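Local coordinates for protein sulfite reductase [ferredoxin] (Mycobacterium tuberculosis, PDB 1ZJ8) that catalyses the six-electron reduction of sulfite to sulfide with electrons from ferredoxin, using a siroheme and a [4Fe-4S] cluster, at residues A[400-403]-A[404-408]. Numbering follows the deposited sequence.
Sequences ALLD and DLIAG
L402 and I406, one helical turn apart, put their methyl ends side by side along the same flank of helix 399-411, CD1 of L402 lying 4.2 Å from CD1 of I406. The two side chains point the same way, so the meeting is alongside, methyl to methyl. L402 reaches it by swinging CG opposite its backbone N (chi1 -172°), beside its own carbonyl carbon; the isobutyl group then stands out from the helix, and CD1 is the branch that meets I406. On I406 it is the CG1 branch that turns back: CG1 comes 3.3 Å from the carbonyl O of L402, past its oxygen end, and carries CD1 on to the leucine. Both residues also touch V355 of strand 353-357, while L402 and L405 rest on I397 of strand 392-397. This flank is therefore the one by which the helix lies on the antiparallel sheet that includes those two strands, in the region of the second ferredoxin-like half domain.

The backbone bonds are the i to i+4 ladder of an alpha helix. N of L405 gives its hydrogen to O of L401 at 3.2 Å, and N of I406 to O of L402 at 3.0 Å, both almost straight. The next, from N of A407 to O of D403 at 3.1 Å, is more bent, with an N-H...O angle of 155°.

D403 and D404 are the acidic, solvent-facing part of the turn. Their carboxylates diverge, OD2 of D403 and OD1 of D404 being 6.7 Å apart, a spacing that probably softens the repulsion between like charges. The chemistry is that of an amphipathic surface helix: L402, L405 and I406 face the sheet, D403 and D404 are exposed on the outside, and main-chain hydrogen bonds hold the turn, well away from the siroheme and the cluster.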
ATOM      1  N   ALA A 400      12.888  -7.550 -30.099  1.00 32.56           N
ATOM      2  CA  ALA A 400      12.268  -7.140 -31.360  1.00 32.73           C
ATOM      3  C   ALA A 400      11.013  -6.256 -31.175  1.00 33.01           C
ATOM      4  O   ALA A 400      10.758  -5.335 -31.952  1.00 33.51           O
ATOM      5  CB  ALA A 400      11.911  -8.376 -32.170  1.00 32.68           C
ATOM      6  N   LEU A 401      10.241  -6.552 -30.139  1.00 32.79           N
ATOM      7  CA  LEU A 401       8.925  -5.982 -29.950  1.00 32.45           C
ATOM      8  C   LEU A 401       8.934  -4.865 -28.928  1.00 32.36           C
ATOM      9  O   LEU A 401       7.898  -4.239 -28.666  1.00 32.08           O
ATOM     10  CB  LEU A 401       7.986  -7.108 -29.487  1.00 32.34           C
ATOM     11  CG  LEU A 401       7.878  -8.274 -30.488  1.00 31.99           C
ATOM     12  CD1 LEU A 401       7.165  -9.474 -29.909  1.00 32.04           C
ATOM     13  CD2 LEU A 401       7.189  -7.800 -31.773  1.00 31.51           C
ATOM     14  N   LEU A 402      10.097  -4.625 -28.334  1.00 32.37           N
ATOM     15  CA  LEU A 402      10.199  -3.697 -27.209  1.00 32.75           C
ATOM     16  C   LEU A 402       9.750  -2.312 -27.594  1.00 32.74           C
ATOM     17  O   LEU A 402       8.844  -1.768 -26.993  1.00 32.71           O
ATOM     18  CB  LEU A 402      11.634  -3.624 -26.680  1.00 32.80           C
ATOM     19  CG  LEU A 402      11.914  -2.852 -25.382  1.00 32.52           C
ATOM     20  CD1 LEU A 402      11.049  -3.369 -24.255  1.00 32.50           C
ATOM     21  CD2 LEU A 402      13.375  -2.991 -24.985  1.00 32.92           C
ATOM     22  N   ASP A 403      10.381  -1.746 -28.609  1.00 33.30           N
ATOM     23  CA  ASP A 403      10.080  -0.374 -29.010  1.00 33.94           C
ATOM     24  C   ASP A 403       8.615  -0.114 -29.242  1.00 34.27           C
ATOM     25  O   ASP A 403       8.108   0.900 -28.758  1.00 34.36           O
ATOM     26  CB  ASP A 403      10.831   0.019 -30.278  1.00 34.33           C
ATOM     27  CG  ASP A 403      12.279   0.353 -30.015  1.00 36.16           C
ATOM     28  OD1 ASP A 403      12.574   1.050 -29.010  1.00 36.18           O
ATOM     29  OD2 ASP A 403      13.127  -0.100 -30.817  1.00 40.58           O
ATOM     30  N   ASP A 404       7.947  -1.004 -29.992  1.00 34.52           N
ATOM     31  CA  ASP A 404       6.506  -0.856 -30.269  1.00 34.66           C
ATOM     32  C   ASP A 404       5.672  -0.827 -28.997  1.00 34.35           C
ATOM     33  O   ASP A 404       4.854   0.076 -28.836  1.00 34.55           O
ATOM     34  CB  ASP A 404       6.001  -1.920 -31.239  1.00 35.11           C
ATOM     35  CG  ASP A 404       6.481  -1.669 -32.672  1.00 36.86           C
ATOM     36  OD1 ASP A 404       6.859  -0.520 -33.014  1.00 39.75           O
ATOM     37  OD2 ASP A 404       6.490  -2.631 -33.460  1.00 38.78           O
ATOM     38  N   LEU A 405       5.906  -1.768 -28.083  1.00 33.97           N
ATOM     39  CA  LEU A 405       5.256  -1.732 -26.766  1.00 33.84           C
ATOM     40  C   LEU A 405       5.440  -0.370 -26.052  1.00 33.85           C
ATOM     41  O   LEU A 405       4.480   0.280 -25.660  1.00 33.77           O
ATOM     42  CB  LEU A 405       5.801  -2.837 -25.869  1.00 33.64           C
ATOM     43  CG  LEU A 405       5.038  -2.998 -24.557  1.00 34.02           C
ATOM     44  CD1 LEU A 405       3.620  -3.424 -24.879  1.00 34.95           C
ATOM     45  CD2 LEU A 405       5.671  -4.013 -23.647  1.00 34.23           C
ATOM     46  N   ILE A 406       6.686   0.063 -25.884  1.00 33.79           N
ATOM     47  CA  ILE A 406       6.964   1.343 -25.219  1.00 33.83           C
ATOM     48  C   ILE A 406       6.086   2.472 -25.817  1.00 33.81           C
ATOM     49  O   ILE A 406       5.501   3.272 -25.080  1.00 34.11           O
ATOM     50  CB  ILE A 406       8.480   1.778 -25.337  1.00 34.01           C
ATOM     51  CG1 ILE A 406       9.449   0.674 -24.858  1.00 34.00           C
ATOM     52  CG2 ILE A 406       8.739   3.109 -24.610  1.00 33.02           C
ATOM     53  CD1 ILE A 406       9.449   0.410 -23.389  1.00 34.38           C
ATOM     54  N   ALA A 407       6.003   2.534 -27.145  1.00 33.55           N
ATOM     55  CA  ALA A 407       5.278   3.613 -27.808  1.00 33.65           C
ATOM     56  C   ALA A 407       3.777   3.522 -27.501  1.00 33.69           C
ATOM     57  O   ALA A 407       3.148   4.502 -27.082  1.00 33.82           O
ATOM     58  CB  ALA A 407       5.529   3.602 -29.305  1.00 33.25           C
ATOM     59  N   GLY A 408       3.212   2.338 -27.675  1.00 33.59           N
ATOM     60  CA  GLY A 408       1.833   2.101 -27.274  1.00 33.94           C
ATOM     61  C   GLY A 408       1.523   2.546 -25.856  1.00 34.36           C
ATOM     62  O   GLY A 408       0.473   3.152 -25.609  1.00 34.78           O
TER